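Local coordinates for protein amino acid amide racemase (Ochrobactrum anthropi, PDB 6GIO) that belongs to the class-III aminotransferase family of pyridoxal-phosphate enzymes and binds pyridoxal-5'-phosphate, at residues Ser341-Val346 with Gln418-Val423; Ala373-Arg378 with Asn394-Met399. All coordinates share one frame; numbering follows the deposited sequence.

How the contacts relate
Both contacts are apolar packing of a helix against the same mixed sheet, and in each a single branched residue meets two isoleucines. Contact 2 sits nearer the middle of the chain, where helix 369-382 lies on the inner strand 395-398; contact 1 lies farther out, its centre about 24 Å from that of the chain, against 16 Å, where helix 406-424 meets the first residue of strand 343-349, outermost in this chain's sheet, and the residue just before it. All touching residues are buried in both. The helices also pack on each other, and there a salt bridge joins the packing: Asp422 OD2 to Arg378 NE, 2.9 Å. In sequence, 373-378 and 394-399 are nested between the two segments of contact 1.

Contact 1. Residues Ser341-Val346 with Gln418-Val423; sequences SIIGDV and QAIGDV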
loop_
_atom_site.group_PDB
_atom_site.type_symbol
_atom_site.label_atom_id
_atom_site.label_comp_id
_atom_site.label_asym_id
_atom_site.label_seq_id
_atom_site.Cartn_x
_atom_site.Cartn_y
_atom_site.Cartn_z
ATOM N N SER C 341 -37.458 -15.794 -10.005
ATOM C CA SER C 341 -37.389 -16.594 -8.782
ATOM C C SER C 341 -35.919 -16.843 -8.337
ATOM O O SER C 341 -35.676 -17.165 -7.168
ATOM C CB SER C 341 -38.224 -17.872 -8.922
ATOM O OG SER C 341 -37.751 -18.612 -10.013
ATOM N N ILE C 342 -34.952 -16.623 -9.243
ATOM C CA ILE C 342 -33.522 -16.729 -8.896
ATOM C C ILE C 342 -33.089 -15.733 -7.799
ATOM O O ILE C 342 -32.107 -15.958 -7.127
ATOM C CB ILE C 342 -32.624 -16.557 -10.136
ATOM C CG1 ILE C 342 -31.167 -16.932 -9.828
ATOM C CG2 ILE C 342 -32.702 -15.131 -10.671
ATOM C CD1 ILE C 342 -30.284 -16.950 -11.068
ATOM N N ILE C 343 -33.820 -14.641 -7.629
ATOM C CA ILE C 343 -33.504 -13.673 -6.594
ATOM C C ILE C 343 -33.986 -14.215 -5.239
ATOM O O ILE C 343 -35.143 -14.067 -4.866
ATOM C CB ILE C 343 -34.135 -12.305 -6.915
ATOM C CG1 ILE C 343 -33.595 -11.788 -8.247
ATOM C CG2 ILE C 343 -33.870 -11.297 -5.779
ATOM C CD1 ILE C 343 -34.312 -10.553 -8.751
ATOM N N GLY C 344 -33.105 -14.901 -4.531
ATOM C CA GLY C 344 -33.495 -15.500 -3.250
ATOM C C GLY C 344 -33.528 -14.538 -2.080
ATOM O O GLY C 344 -34.327 -14.720 -1.134
ATOM N N ASP C 345 -32.659 -13.523 -2.100
ATOM C CA ASP C 345 -32.569 -12.567 -0.977
ATOM C C ASP C 345 -31.989 -11.257 -1.503
ATOM O O ASP C 345 -31.240 -11.240 -2.484
ATOM C CB ASP C 345 -31.650 -13.139 0.108
ATOM C CG ASP C 345 -31.813 -12.468 1.478
ATOM O OD1 ASP C 345 -32.853 -11.845 1.771
ATOM O OD2 ASP C 345 -30.876 -12.613 2.288
ATOM N N VAL C 346 -32.371 -10.165 -0.848
ATOM C CA VAL C 346 -31.794 -8.864 -1.052
ATOM C C VAL C 346 -31.482 -8.409 0.353
ATOM O O VAL C 346 -32.383 -8.307 1.179
ATOM C CB VAL C 346 -32.783 -7.871 -1.748
ATOM C CG1 VAL C 346 -32.154 -6.478 -1.864
ATOM C CG2 VAL C 346 -33.194 -8.382 -3.131
ATOM N N GLN C 418 -33.546 -6.678 -16.587
ATOM C CA GLN C 418 -33.377 -7.138 -17.956
ATOM C C GLN C 418 -32.237 -8.132 -18.084
ATOM O O GLN C 418 -32.325 -9.090 -18.873
ATOM C CB GLN C 418 -33.141 -5.937 -18.878
ATOM C CG GLN C 418 -33.168 -6.316 -20.362
ATOM C CD GLN C 418 -34.556 -6.725 -20.824
ATOM O OE1 GLN C 418 -34.740 -7.733 -21.500
ATOM N NE2 GLN C 418 -35.534 -5.955 -20.432
ATOM N N ALA C 419 -31.154 -7.912 -17.327
ATOM C CA ALA C 419 -29.997 -8.814 -17.407
ATOM C C ALA C 419 -30.327 -10.242 -16.873
ATOM O O ALA C 419 -29.986 -11.244 -17.493
ATOM C CB ALA C 419 -28.771 -8.218 -16.700
ATOM N N ILE C 420 -30.995 -10.309 -15.725
ATOM C CA ILE C 420 -31.433 -11.597 -15.131
ATOM C C ILE C 420 -32.374 -12.351 -16.086
ATOM O O ILE C 420 -32.224 -13.552 -16.298
ATOM C CB ILE C 420 -32.151 -11.375 -13.793
ATOM C CG1 ILE C 420 -31.159 -10.848 -12.757
ATOM C CG2 ILE C 420 -32.728 -12.675 -13.296
ATOM C CD1 ILE C 420 -31.744 -10.414 -11.436
ATOM N N GLY C 421 -33.336 -11.624 -16.652
ATOM C CA GLY C 421 -34.304 -12.192 -17.572
ATOM C C GLY C 421 -33.625 -12.714 -18.799
ATOM O O GLY C 421 -33.920 -13.811 -19.241
ATOM N N ASP C 422 -32.703 -11.940 -19.360
ATOM C CA ASP C 422 -32.038 -12.345 -20.615
ATOM C C ASP C 422 -31.192 -13.583 -20.372
ATOM O O ASP C 422 -31.076 -14.435 -21.233
ATOM C CB ASP C 422 -31.142 -11.231 -21.168
ATOM C CG ASP C 422 -31.932 -10.030 -21.697
ATOM O OD1 ASP C 422 -33.147 -10.126 -21.859
ATOM O OD2 ASP C 422 -31.328 -8.982 -21.966
ATOM N N VAL C 423 -30.570 -13.673 -19.196
ATOM C CA VAL C 423 -29.733 -14.836 -18.908
ATOM C C VAL C 423 -30.585 -16.106 -18.669
ATOM O O VAL C 423 -30.247 -17.195 -19.172
ATOM C CB VAL C 423 -28.766 -14.563 -17.745
ATOM C CG1 VAL C 423 -28.187 -15.862 -17.193
ATOM C CG2 VAL C 423 -27.667 -13.595 -18.208
#
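Ile420 of helix 406-424 reaches across to Ile342 and Ile343 with two separate branches, and these three buried side chains make up the whole contact. Its CG2 methyl meets the CG2 methyl of Ile342 at 3.6 Å, methyl against methyl, the two side chains crossing obliquely. The other branch runs out through CG1 to CD1, which lies 3.7 Å from Ile343 CD1 and 3.9 Å from Ile343 CG1, so the end of one chain lies against the last bond of the other, with the side chains at about a right angle. With its CG1 beside the backbone N (chi1 -67°) and the chain then extended (chi2 173°), Ile420 sends CD1 one way and leaves CG2 for Ile342. The bond from CA to CB of Ile342 is directed at the helix, whereas Ile343 comes nearer only farther out, through CG1 and CD1. The helix thus packs at a margin of the mixed sheet, on Ile343, first residue of strand 343-349, and on Ile342 in the loop just before it. That strand is outermost within this chain, pairs with strand 352-357, and carries a classic beta bulge where Gly344 and Asp345 both face Asp356. Two further helices flank the isoleucines: Leu336 and Ser337 of helix 318-339 touch Ile343, and Thr371 of helix 369-382 touches Ile342. Away from this tight centre the segments diverge. Exposed Ser341 takes no part in the packing, although its carbonyl O accepts a hydrogen bond from Arg361 NH1. Gln418, also exposed, lies on the side of the helix turned away from 341-346. Farther along the strand, partly exposed Asp345 directs its carboxylate to a salt bridge with Arg347.

Contact 2. Residues Ala373-Arg378 with Asn394-Met399; sequences AKIIYR and NVLEFM
Leu396 points from strand 395-398 toward helix 369-382 and divides its two terminal methyls between successive isoleucines. CD1 approaches the CG2 methyl of Ile375 at 4.1 Å, and these two side chains cross at about a right angle. CD2 meets Ile376 CD1 at 3.9 Å; here the leucine and isoleucine run in opposite directions and slide past each other, meeting at their ends. The difference follows from the helix: Ile375 points toward the strand, and with CG1 beside the backbone N (chi1 -67°) its CG2 is set anti to that N, facing Leu396. Ile376 starts out across the strand rather than at it, and a bend at its second torsion (chi2 -61°) brings the terminal methyl round. Helix 369-382 lies on one face of the sheet, in what is probably the small domain of a fold-type I enzyme, as in class-III aminotransferases. Strands 384-389 and 352-357, antiparallel neighbours of 395-398, add to the layer under the helix: Phe386 and Tyr388 touch Ile376, and Leu357 touches Ile375 and Leu396. Glu397 has a side chain that leads away from the helix, and its OE1 forms a salt bridge with Lys241, a residue of the pyridoxal-5'-phosphate pocket. With only methyl groups meeting, cohesion between the two segments probably rests on dispersion and burial of apolar surface, without the directional constraint of polar bonds.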
loop_
_atom_site.group_PDB
_atom_site.type_symbol
_atom_site.label_atom_id
_atom_site.label_comp_id
_atom_site.label_asym_id
_atom_site.label_seq_id
_atom_site.Cartn_x
_atom_site.Cartn_y
_atom_site.Cartn_z
ATOM N N ALA C 373 -22.030 -14.898 -13.513
ATOM C CA ALA C 373 -21.135 -14.182 -14.455
ATOM C C ALA C 373 -21.861 -13.654 -15.702
ATOM O O ALA C 373 -21.555 -12.573 -16.175
ATOM C CB ALA C 373 -19.939 -15.055 -14.870
ATOM N N LYS C 374 -22.838 -14.404 -16.198
ATOM C CA LYS C 374 -23.611 -13.993 -17.350
ATOM C C LYS C 374 -24.471 -12.813 -17.016
ATOM O O LYS C 374 -24.675 -11.941 -17.856
ATOM C CB LYS C 374 -24.509 -15.132 -17.857
ATOM C CG LYS C 374 -23.745 -16.170 -18.640
ATOM C CD LYS C 374 -24.671 -17.242 -19.155
ATOM C CE LYS C 374 -23.862 -18.310 -19.860
ATOM N NZ LYS C 374 -24.742 -19.305 -20.534
ATOM N N ILE C 375 -25.015 -12.783 -15.804
ATOM C CA ILE C 375 -25.806 -11.624 -15.389
ATOM C C ILE C 375 -24.943 -10.334 -15.363
ATOM O O ILE C 375 -25.378 -9.268 -15.830
ATOM C CB ILE C 375 -26.487 -11.879 -14.030
ATOM C CG1 ILE C 375 -27.546 -12.988 -14.194
ATOM C CG2 ILE C 375 -27.113 -10.604 -13.497
ATOM C CD1 ILE C 375 -28.024 -13.570 -12.891
ATOM N N ILE C 376 -23.723 -10.420 -14.832
ATOM C CA ILE C 376 -22.794 -9.265 -14.839
ATOM C C ILE C 376 -22.441 -8.830 -16.278
ATOM O O ILE C 376 -22.399 -7.637 -16.599
ATOM C CB ILE C 376 -21.444 -9.595 -14.153
ATOM C CG1 ILE C 376 -21.629 -10.131 -12.734
ATOM C CG2 ILE C 376 -20.566 -8.373 -14.116
ATOM C CD1 ILE C 376 -22.302 -9.191 -11.784
ATOM N N TYR C 377 -22.132 -9.813 -17.121
ATOM C CA TYR C 377 -21.772 -9.525 -18.511
ATOM C C TYR C 377 -22.919 -8.865 -19.267
ATOM O O TYR C 377 -22.741 -7.886 -20.008
ATOM C CB TYR C 377 -21.385 -10.800 -19.226
ATOM C CG TYR C 377 -21.075 -10.560 -20.662
ATOM C CD1 TYR C 377 -19.811 -10.167 -21.047
ATOM C CD2 TYR C 377 -22.042 -10.739 -21.641
ATOM C CE1 TYR C 377 -19.505 -9.950 -22.374
ATOM C CE2 TYR C 377 -21.747 -10.524 -22.974
ATOM C CZ TYR C 377 -20.475 -10.123 -23.327
ATOM O OH TYR C 377 -20.185 -9.897 -24.643
ATOM N N ARG C 378 -24.111 -9.386 -19.095
ATOM C CA ARG C 378 -25.250 -8.763 -19.736
ATOM C C ARG C 378 -25.546 -7.387 -19.138
ATOM O O ARG C 378 -25.959 -6.470 -19.865
ATOM C CB ARG C 378 -26.469 -9.672 -19.664
ATOM C CG ARG C 378 -27.693 -9.183 -20.419
ATOM C CD ARG C 378 -27.385 -9.049 -21.908
ATOM N NE ARG C 378 -28.555 -8.619 -22.660
ATOM C CZ ARG C 378 -28.506 -8.131 -23.903
ATOM N NH1 ARG C 378 -27.340 -7.985 -24.528
ATOM N NH2 ARG C 378 -29.614 -7.754 -24.500
ATOM N N ASN C 394 -22.196 -16.295 -5.861
ATOM C CA ASN C 394 -23.581 -16.171 -6.297
ATOM C C ASN C 394 -24.316 -14.921 -5.756
ATOM O O ASN C 394 -25.525 -14.826 -5.889
ATOM C CB ASN C 394 -24.315 -17.408 -5.830
ATOM C CG ASN C 394 -24.511 -17.406 -4.342
ATOM O OD1 ASN C 394 -23.528 -17.296 -3.585
ATOM N ND2 ASN C 394 -25.775 -17.517 -3.903
ATOM N N VAL C 395 -23.610 -13.998 -5.092
ATOM C CA VAL C 395 -24.233 -12.791 -4.540
ATOM C C VAL C 395 -23.799 -11.597 -5.407
ATOM O O VAL C 395 -22.617 -11.221 -5.398
ATOM C CB VAL C 395 -23.804 -12.503 -3.066
ATOM C CG1 VAL C 395 -24.619 -11.355 -2.507
ATOM C CG2 VAL C 395 -23.990 -13.689 -2.160
ATOM N N LEU C 396 -24.748 -11.006 -6.151
ATOM C CA LEU C 396 -24.509 -9.781 -6.865
ATOM C C LEU C 396 -24.231 -8.719 -5.825
ATOM O O LEU C 396 -24.958 -8.606 -4.838
ATOM C CB LEU C 396 -25.713 -9.378 -7.710
ATOM C CG LEU C 396 -26.219 -10.373 -8.750
ATOM C CD1 LEU C 396 -27.358 -9.755 -9.507
ATOM C CD2 LEU C 396 -25.119 -10.850 -9.655
ATOM N N GLU C 397 -23.166 -7.952 -6.052
ATOM C CA GLU C 397 -22.760 -6.855 -5.167
ATOM C C GLU C 397 -23.059 -5.480 -5.800
ATOM O O GLU C 397 -22.699 -5.226 -6.972
ATOM C CB GLU C 397 -21.247 -6.937 -4.876
ATOM C CG GLU C 397 -20.733 -5.701 -4.150
ATOM C CD GLU C 397 -19.333 -5.863 -3.602
ATOM O OE1 GLU C 397 -18.372 -5.368 -4.197
ATOM O OE2 GLU C 397 -19.199 -6.460 -2.541
ATOM N N PHE C 398 -23.714 -4.621 -5.023
ATOM C CA PHE C 398 -24.003 -3.235 -5.422
ATOM C C PHE C 398 -23.445 -2.306 -4.355
ATOM O O PHE C 398 -23.942 -2.255 -3.204
ATOM C CB PHE C 398 -25.503 -3.007 -5.635
ATOM C CG PHE C 398 -26.093 -3.893 -6.707
ATOM C CD1 PHE C 398 -25.826 -3.665 -8.038
ATOM C CD2 PHE C 398 -26.853 -4.978 -6.375
ATOM C CE1 PHE C 398 -26.322 -4.507 -9.042
ATOM C CE2 PHE C 398 -27.360 -5.819 -7.367
ATOM C CZ PHE C 398 -27.099 -5.586 -8.706
ATOM N N MET C 399 -22.381 -1.609 -4.736
ATOM C CA MET C 399 -21.666 -0.673 -3.866
ATOM C C MET C 399 -21.533 0.638 -4.606
ATOM O O MET C 399 -20.435 1.094 -4.847
ATOM C CB MET C 399 -20.264 -1.239 -3.562
ATOM C CG MET C 399 -20.321 -2.485 -2.683
ATOM S SD MET C 399 -20.624 -2.059 -0.952
ATOM C CE MET C 399 -19.089 -1.284 -0.510
#